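PDB 1XT5: variable region-containing chitin-binding protein 3 from Branchiostoma floridae, which is an immune-type receptor that probably binds chitin and may degrade it, this chain being its first domain, of the immunoglobulin V-set. Local coordinates for residues G1-E13 against E23-Q35. Sequence-based numbering, arbitrary orientation. Where two conformers were deposited one is given.
Sequences GQSIMTVRTTHTE and ELPCSYQLANDTQ. With SO4 (sulfate ion), chain B.
Pro-25 opens the contact by setting its ring against Thr-10 and His-11: its CB lies 3.4 Å from Thr-10 OG1, and its CG meets the His-11 ring obliquely. Thr-10 OG1, wedged between its own backbone N and carbonyl carbon (chi1 56°), is hydrogen-bonded to His-11 ND1 (2.7 Å) at the ring edge, in plane, which helps hold the ring's rotation. Before the ladder begins, a water bridges the chains, accepting from His-11 N and donating to Pro-25 O. Cys-26 leads its SG inward, 3.8 Å from Val-7 CG1. From Ser-27 onward the strands run antiparallel in regular register, and Ser-27 exchanges two backbone hydrogen bonds with Arg-8. Tyr-28 places CB 4.1 Å from Val-7 CG2, while Met-5, bent at chi2 (70°), brings its SD to 3.7 Å from Tyr-28 CD1, an oblique Met-aromatic contact. Gln-29 and Thr-6 exchange two more backbone bonds; on their face Thr-6 CG2 lies 3.5 Å above the Arg-8 guanidinium plane, toward its rim. Both methyls of Leu-30 receive Met-5 CE, turned onto them by the chi3 bend (73°). Ala-31 and Ile-4 form the third bonded couple. Past the strand, Asn-32 ND2 donates to Gln-2 O (3.1 Å) from above the carbonyl plane, and Asp-33 CB comes within 3.4 Å of Ser-3 OG. Ser-3 N and OG and Gln-2 NE2 bind a sulfate, probably from the crystallisation liquor, with Gln-113 and Arg-117. The pairing is that of strands A and B of an immunoglobulin V domain: 4-8 is an edge strand of a four-stranded antiparallel sheet, next to 22-31, which goes on to 94-96. Cys-26 is disulfide-bonded to Cys-109 of strand 105-112 in the opposing sheet, where Val-111 packs under buried Met-5 and Val-7 and under Tyr-28.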
ATOM      1  N   GLY A   1      15.633   8.292 -19.072  1.00 29.22           N
ATOM      2  CA  GLY A   1      14.621   9.228 -19.541  1.00 24.16           C
ATOM      3  C   GLY A   1      13.248   8.983 -18.979  1.00 22.03           C
ATOM      4  O   GLY A   1      12.809   9.641 -18.046  1.00 26.61           O
ATOM      5  N   GLN A   2      12.553   8.008 -19.571  1.00 17.18           N
ATOM      6  CA  GLN A   2      11.194   7.713 -19.142  1.00 13.31           C
ATOM      7  C   GLN A   2      11.150   7.268 -17.702  1.00 11.09           C
ATOM      8  O   GLN A   2      11.848   6.317 -17.289  1.00 12.78           O
ATOM      9  CB  GLN A   2      10.618   6.593 -20.027  1.00 12.07           C
ATOM     10  CG  GLN A   2       9.191   6.235 -19.655  1.00 11.55           C
ATOM     11  CD  GLN A   2       8.221   7.396 -19.738  1.00 12.42           C
ATOM     12  OE1 GLN A   2       8.020   7.962 -20.808  1.00 14.54           O
ATOM     13  NE2 GLN A   2       7.559   7.715 -18.635  1.00 11.27           N
ATOM     14  N   SER A   3      10.350   7.920 -16.852  1.00 10.57           N
ATOM     15  CA  SER A   3      10.123   7.454 -15.495  1.00 10.54           C
ATOM     16  C   SER A   3       9.343   6.133 -15.558  1.00  8.97           C
ATOM     17  O   SER A   3       8.366   6.075 -16.311  1.00 10.07           O
ATOM     18  CB  SER A   3       9.217   8.442 -14.779  1.00 11.64           C
ATOM     19  OG  SER A   3       9.702   9.787 -14.726  1.00 13.16           O
ATOM     20  N   ILE A   4       9.793   5.116 -14.809  1.00  8.29           N
ATOM     21  CA  ILE A   4       9.073   3.831 -14.816  1.00  7.36           C
ATOM     22  C   ILE A   4       8.955   3.293 -13.405  1.00  6.30           C
ATOM     23  O   ILE A   4       9.929   3.043 -12.718  1.00  7.38           O
ATOM     24  CB  ILE A   4       9.738   2.783 -15.742  1.00  8.32           C
ATOM     25  CG1 ILE A   4       9.890   3.334 -17.172  1.00  9.19           C
ATOM     26  CG2 ILE A   4       8.956   1.491 -15.688  1.00  8.96           C
ATOM     27  CD1 ILE A   4      10.588   2.411 -18.127  1.00 12.67           C
ATOM     28  N   MET A   5       7.722   3.088 -12.978  1.00  5.49           N
ATOM     29  CA  MET A   5       7.405   2.488 -11.686  1.00  5.11           C
ATOM     30  C   MET A   5       7.376   0.995 -11.715  1.00  4.78           C
ATOM     31  O   MET A   5       6.757   0.406 -12.599  1.00  5.86           O
ATOM     32  CB  MET A   5       6.031   3.003 -11.254  1.00  5.44           C
ATOM     33  CG  MET A   5       5.670   2.592  -9.817  1.00  5.38           C
ATOM     34  SD  MET A   5       6.624   3.415  -8.565  1.00  7.33           S
ATOM     35  CE  MET A   5       5.896   5.064  -8.653  1.00  9.76           C
ATOM     36  N   THR A   6       7.956   0.329 -10.715  1.00  4.93           N
ATOM     37  CA  THR A   6       7.801  -1.116 -10.590  1.00  5.18           C
ATOM     38  C   THR A   6       7.567  -1.460  -9.126  1.00  4.66           C
ATOM     39  O   THR A   6       8.448  -1.175  -8.281  1.00  6.10           O
ATOM     40  CB  THR A   6       9.015  -1.882 -11.110  1.00  5.46           C
ATOM     41  OG1 THR A   6       9.208  -1.617 -12.498  1.00  6.56           O
ATOM     42  CG2 THR A   6       8.810  -3.403 -10.957  1.00  6.38           C
ATOM     43  N   VAL A   7       6.443  -2.061  -8.836  1.00  4.54           N
ATOM     44  CA  VAL A   7       6.118  -2.579  -7.503  1.00  4.60           C
ATOM     45  C   VAL A   7       6.500  -4.037  -7.459  1.00  4.23           C
ATOM     46  O   VAL A   7       6.373  -4.768  -8.422  1.00  5.10           O
ATOM     47  CB  VAL A   7       4.606  -2.357  -7.229  1.00  4.52           C
ATOM     48  CG1 VAL A   7       4.103  -3.180  -6.035  1.00  5.04           C
ATOM     49  CG2 VAL A   7       4.301  -0.891  -7.010  1.00  6.06           C
ATOM     50  N   ARG A   8       7.000  -4.472  -6.291  1.00  4.62           N
ATOM     51  CA  ARG A   8       7.258  -5.877  -6.013  1.00  4.94           C
ATOM     52  C   ARG A   8       6.667  -6.259  -4.680  1.00  4.59           C
ATOM     53  O   ARG A   8       6.524  -5.449  -3.765  1.00  5.83           O
ATOM     54  CB  ARG A   8       8.759  -6.171  -6.094  1.00  6.68           C
ATOM     55  CG  ARG A   8       9.326  -6.045  -7.496  1.00  9.65           C
ATOM     56  CD  ARG A   8      10.826  -6.410  -7.538  0.50 10.23           C
ATOM     57  NE  ARG A   8      11.285  -6.397  -8.928  0.50 13.69           N
ATOM     58  CZ  ARG A   8      11.713  -5.623  -9.854  0.50 17.10           C
ATOM     59  NH1 ARG A   8      12.013  -4.311  -9.843  0.50 22.41           N
ATOM     60  NH2 ARG A   8      11.946  -6.221 -11.054  0.50 18.74           N
ATOM     61  N   THR A   9       6.362  -7.552  -4.542  1.00  5.61           N
ATOM     62  CA  THR A   9       5.785  -8.125  -3.353  1.00  5.46           C
ATOM     63  C   THR A   9       6.462  -9.465  -3.058  1.00  5.37           C
ATOM     64  O   THR A   9       6.431 -10.359  -3.880  1.00  6.74           O
ATOM     65  CB  THR A   9       4.317  -8.441  -3.531  1.00  5.67           C
ATOM     66  OG1 THR A   9       4.083  -9.134  -4.773  1.00  6.49           O
ATOM     67  CG2 THR A   9       3.439  -7.190  -3.587  1.00  5.90           C
ATOM     68  N   THR A  10       7.065  -9.583  -1.887  1.00  5.54           N
ATOM     69  CA  THR A  10       7.708 -10.825  -1.516  1.00  6.13           C
ATOM     70  C   THR A  10       6.698 -11.961  -1.315  1.00  5.80           C
ATOM     71  O   THR A  10       7.055 -13.126  -1.483  1.00  7.51           O
ATOM     72  CB  THR A  10       8.539 -10.719  -0.227  1.00  6.69           C
ATOM     73  OG1 THR A  10       7.716 -10.255   0.842  1.00  7.60           O
ATOM     74  CG2 THR A  10       9.720  -9.793  -0.422  1.00  8.99           C
ATOM     75  N   HIS A  11       5.462 -11.598  -0.929  1.00  5.63           N
ATOM     76  CA  HIS A  11       4.433 -12.531  -0.600  1.00  6.12           C
ATOM     77  C   HIS A  11       3.173 -12.249  -1.410  1.00  5.84           C
ATOM     78  O   HIS A  11       2.695 -11.102  -1.425  1.00  8.02           O
ATOM     79  CB  HIS A  11       4.070 -12.486   0.889  1.00  7.86           C
ATOM     80  CG  HIS A  11       5.155 -12.995   1.755  1.00 10.14           C
ATOM     81  ND1 HIS A  11       6.367 -12.369   1.905  1.00 10.70           N
ATOM     82  CD2 HIS A  11       5.163 -14.097   2.550  1.00 13.94           C
ATOM     83  CE1 HIS A  11       7.107 -13.068   2.763  1.00 13.82           C
ATOM     84  NE2 HIS A  11       6.387 -14.139   3.175  1.00 15.73           N
ATOM     85  N   THR A  12       2.607 -13.258  -2.051  1.00  5.32           N
ATOM     86  CA  THR A  12       1.329 -13.141  -2.715  1.00  5.24           C
ATOM     87  C   THR A  12       0.146 -13.424  -1.816  1.00  5.43           C
ATOM     88  O   THR A  12      -0.992 -13.136  -2.169  1.00  5.70           O
ATOM     89  CB  THR A  12       1.280 -14.006  -3.978  1.00  6.29           C
ATOM     90  OG1 THR A  12       1.550 -15.357  -3.622  1.00  6.93           O
ATOM     91  CG2 THR A  12       2.301 -13.551  -5.004  1.00  6.98           C
ATOM     92  N   GLU A  13       0.433 -13.975  -0.645  1.00  5.67           N
ATOM     93  CA  GLU A  13      -0.597 -14.211   0.370  1.00  6.53           C
ATOM     94  C   GLU A  13       0.083 -14.237   1.736  1.00  6.24           C
ATOM     95  O   GLU A  13       1.237 -14.636   1.853  1.00  7.43           O
ATOM     96  CB  GLU A  13      -1.376 -15.485   0.077  1.00  8.29           C
ATOM     97  CG  GLU A  13      -0.534 -16.727   0.142  1.00  9.85           C
ATOM     98  CD  GLU A  13      -1.410 -17.954  -0.143  1.00 12.30           C
ATOM     99  OE1 GLU A  13      -1.728 -18.674   0.801  1.00 15.15           O
ATOM    100  OE2 GLU A  13      -1.832 -18.146  -1.302  1.00 16.66           O
ATOM    101  N   GLU A  23       1.274  -8.158   8.568  1.00  5.79           N
ATOM    102  CA  GLU A  23       1.923  -7.266   7.646  1.00  5.73           C
ATOM    103  C   GLU A  23       1.867  -7.813   6.199  1.00  5.37           C
ATOM    104  O   GLU A  23       2.059  -9.027   5.997  1.00  6.91           O
ATOM    105  CB  GLU A  23       3.338  -6.981   8.084  1.00  6.79           C
ATOM    106  CG  GLU A  23       3.385  -6.253   9.449  1.00  8.56           C
ATOM    107  CD  GLU A  23       4.637  -5.594   9.896  1.00  9.29           C
ATOM    108  OE1 GLU A  23       5.597  -5.636   9.103  1.00 14.89           O
ATOM    109  OE2 GLU A  23       4.585  -5.052  11.008  1.00 12.91           O
ATOM    110  N   LEU A  24       1.629  -6.916   5.277  1.00  5.11           N
ATOM    111  CA  LEU A  24       1.508  -7.245   3.864  1.00  4.94           C
ATOM    112  C   LEU A  24       2.686  -6.546   3.162  1.00  4.62           C
ATOM    113  O   LEU A  24       2.644  -5.335   2.985  1.00  5.20           O
ATOM    114  CB  LEU A  24       0.216  -6.785   3.239  0.65  5.82           C
ATOM    115  CG  LEU A  24      -1.019  -7.461   3.847  0.65  6.00           C
ATOM    116  CD1 LEU A  24      -1.440  -7.171   5.236  0.65 11.01           C
ATOM    117  CD2 LEU A  24      -2.276  -7.072   3.027  0.65  6.16           C
ATOM    118  N   PRO A  25       3.777  -7.260   2.848  1.00  5.19           N
ATOM    119  CA  PRO A  25       4.953  -6.590   2.306  1.00  5.04           C
ATOM    120  C   PRO A  25       4.734  -5.946   0.952  1.00  4.63           C
ATOM    121  O   PRO A  25       4.034  -6.450   0.085  1.00  5.54           O
ATOM    122  CB  PRO A  25       5.996  -7.725   2.253  1.00  6.13           C
ATOM    123  CG  PRO A  25       5.557  -8.678   3.305  1.00  7.15           C
ATOM    124  CD  PRO A  25       4.065  -8.679   3.162  1.00  6.24           C
ATOM    125  N   CYS A  26       5.433  -4.835   0.740  1.00  4.88           N
ATOM    126  CA  CYS A  26       5.434  -4.183  -0.542  1.00  4.75           C
ATOM    127  C   CYS A  26       6.719  -3.362  -0.691  1.00  4.70           C
ATOM    128  O   CYS A  26       7.144  -2.738   0.279  1.00  5.85           O
ATOM    129  CB  CYS A  26       4.230  -3.263  -0.667  1.00  5.39           C
ATOM    130  SG  CYS A  26       4.132  -2.478  -2.316  1.00  5.65           S
ATOM    131  N   SER A  27       7.292  -3.390  -1.884  1.00  4.96           N
ATOM    132  CA  SER A  27       8.440  -2.580  -2.202  1.00  5.39           C
ATOM    133  C   SER A  27       8.208  -1.920  -3.582  1.00  4.95           C
ATOM    134  O   SER A  27       7.347  -2.343  -4.343  1.00  4.84           O
ATOM    135  CB  SER A  27       9.743  -3.364  -2.255  1.00  5.82           C
ATOM    136  OG  SER A  27       9.759  -4.264  -3.368  1.00  7.26           O
ATOM    137  N   TYR A  28       9.003  -0.904  -3.914  1.00  5.21           N
ATOM    138  CA  TYR A  28       8.931  -0.362  -5.263  1.00  4.84           C
ATOM    139  C   TYR A  28      10.277   0.243  -5.628  1.00  5.44           C
ATOM    140  O   TYR A  28      11.077   0.642  -4.758  1.00  6.39           O
ATOM    141  CB  TYR A  28       7.782   0.679  -5.432  1.00  5.09           C
ATOM    142  CG  TYR A  28       8.090   2.004  -4.778  1.00  4.92           C
ATOM    143  CD1 TYR A  28       8.716   3.025  -5.484  1.00  5.70           C
ATOM    144  CD2 TYR A  28       7.782   2.262  -3.445  1.00  5.69           C
ATOM    145  CE1 TYR A  28       9.020   4.216  -4.929  1.00  7.32           C
ATOM    146  CE2 TYR A  28       8.110   3.491  -2.862  1.00  6.69           C
ATOM    147  CZ  TYR A  28       8.722   4.461  -3.609  1.00  6.88           C
ATOM    148  OH  TYR A  28       9.074   5.652  -3.023  1.00  9.26           O
ATOM    149  N   GLN A  29      10.435   0.413  -6.949  1.00  6.02           N
ATOM    150  CA  GLN A  29      11.500   1.165  -7.546  1.00  7.97           C
ATOM    151  C   GLN A  29      10.895   2.101  -8.581  1.00  6.98           C
ATOM    152  O   GLN A  29      10.041   1.699  -9.326  1.00  7.94           O
ATOM    153  CB  GLN A  29      12.548   0.304  -8.196  1.00 11.72           C
ATOM    154  CG  GLN A  29      13.367  -0.404  -7.111  0.65 13.27           C
ATOM    155  CD  GLN A  29      14.287   0.532  -6.349  0.50 16.12           C
ATOM    156  OE1 GLN A  29      14.273   0.557  -5.112  0.50 20.36           O
ATOM    157  NE2 GLN A  29      15.126   1.363  -7.002  0.50 21.33           N
ATOM    158  N   LEU A  30      11.365   3.338  -8.583  1.00  8.46           N
ATOM    159  CA  LEU A  30      10.917   4.330  -9.559  1.00  9.02           C
ATOM    160  C   LEU A  30      12.106   4.785 -10.309  1.00  8.92           C
ATOM    161  O   LEU A  30      12.882   5.576  -9.751  1.00 12.20           O
ATOM    162  CB  LEU A  30      10.140   5.459  -8.869  1.00  8.96           C
ATOM    163  CG  LEU A  30       9.718   6.601  -9.762  1.00 10.13           C
ATOM    164  CD1 LEU A  30       8.917   6.104 -10.977  1.00  9.34           C
ATOM    165  CD2 LEU A  30       8.910   7.621  -9.008  1.00 10.64           C
ATOM    166  N   ALA A  31      12.263   4.308 -11.516  1.00  9.72           N
ATOM    167  CA  ALA A  31      13.412   4.655 -12.331  1.00 10.63           C
ATOM    168  C   ALA A  31      13.224   6.062 -12.895  1.00 10.89           C
ATOM    169  O   ALA A  31      12.128   6.398 -13.383  1.00 11.45           O
ATOM    170  CB  ALA A  31      13.562   3.710 -13.481  1.00 12.34           C
ATOM    171  N   ASN A  32      14.250   6.884 -12.852  1.00 12.17           N
ATOM    172  CA  ASN A  32      14.345   8.151 -13.491  1.00 12.93           C
ATOM    173  C   ASN A  32      13.332   9.199 -13.029  1.00 13.38           C
ATOM    174  O   ASN A  32      12.951  10.097 -13.784  1.00 16.36           O
ATOM    175  CB  ASN A  32      14.217   7.967 -15.035  1.00 13.23           C
ATOM    176  CG  ASN A  32      15.238   6.995 -15.541  0.70 15.15           C
ATOM    177  OD1 ASN A  32      16.459   7.107 -15.288  0.70 17.44           O
ATOM    178  ND2 ASN A  32      14.736   6.071 -16.322  0.70 18.13           N
ATOM    179  N   ASP A  33      12.931   9.162 -11.778  1.00 13.48           N
ATOM    180  CA  ASP A  33      12.074  10.208 -11.204  1.00 13.49           C
ATOM    181  C   ASP A  33      12.376  10.234  -9.712  1.00 14.01           C
ATOM    182  O   ASP A  33      12.126   9.221  -9.024  1.00 16.18           O
ATOM    183  CB  ASP A  33      10.597   9.911 -11.439  1.00 12.42           C
ATOM    184  CG  ASP A  33       9.638  10.942 -10.926  1.00 12.77           C
ATOM    185  OD1 ASP A  33      10.110  11.951 -10.366  1.00 15.07           O
ATOM    186  OD2 ASP A  33       8.398  10.775 -11.084  1.00 13.20           O
ATOM    187  N   THR A  34      12.961  11.322  -9.247  1.00 15.36           N
ATOM    188  CA  THR A  34      13.324  11.425  -7.839  1.00 17.87           C
ATOM    189  C   THR A  34      12.226  12.099  -7.024  1.00 17.54           C
ATOM    190  O   THR A  34      12.405  12.284  -5.817  1.00 21.54           O
ATOM    191  CB  THR A  34      14.652  12.145  -7.616  1.00 22.39           C
ATOM    192  OG1 THR A  34      14.521  13.410  -8.308  1.00 25.80           O
ATOM    193  CG2 THR A  34      15.762  11.291  -8.191  1.00 27.01           C
ATOM    194  N   GLN A  35      11.133  12.528  -7.645  1.00 15.50           N
ATOM    195  CA  GLN A  35      10.033  13.145  -6.907  1.00 14.91           C
ATOM    196  C   GLN A  35       9.295  12.100  -6.053  1.00 13.58           C
ATOM    197  O   GLN A  35       9.157  10.934  -6.512  1.00 13.27           O
ATOM    198  CB  GLN A  35       9.005  13.811  -7.840  1.00 14.48           C
ATOM    199  CG  GLN A  35       9.638  14.963  -8.600  0.50 16.18           C
ATOM    200  CD  GLN A  35       8.620  15.778  -9.363  0.50 18.12           C
ATOM    201  OE1 GLN A  35       7.665  15.240  -9.930  0.50 18.41           O
ATOM    202  NE2 GLN A  35       8.804  17.090  -9.345  0.50 21.31           N
TER
HETATM  203  S   SO4 B 201       7.774  11.169 -17.308  0.80 12.36           S
HETATM  204  O1  SO4 B 201       7.709  12.643 -17.722  0.80 16.18           O
HETATM  205  O2  SO4 B 201       7.597  11.101 -15.850  0.80 13.16           O
HETATM  206  O3  SO4 B 201       8.965  10.552 -17.709  0.80 12.97           O
HETATM  207  O4  SO4 B 201       6.646  10.510 -17.956  0.80 12.80           O
HETATM  208  O   HOH W   1       4.128  -9.190  -0.117  1.00  6.70           O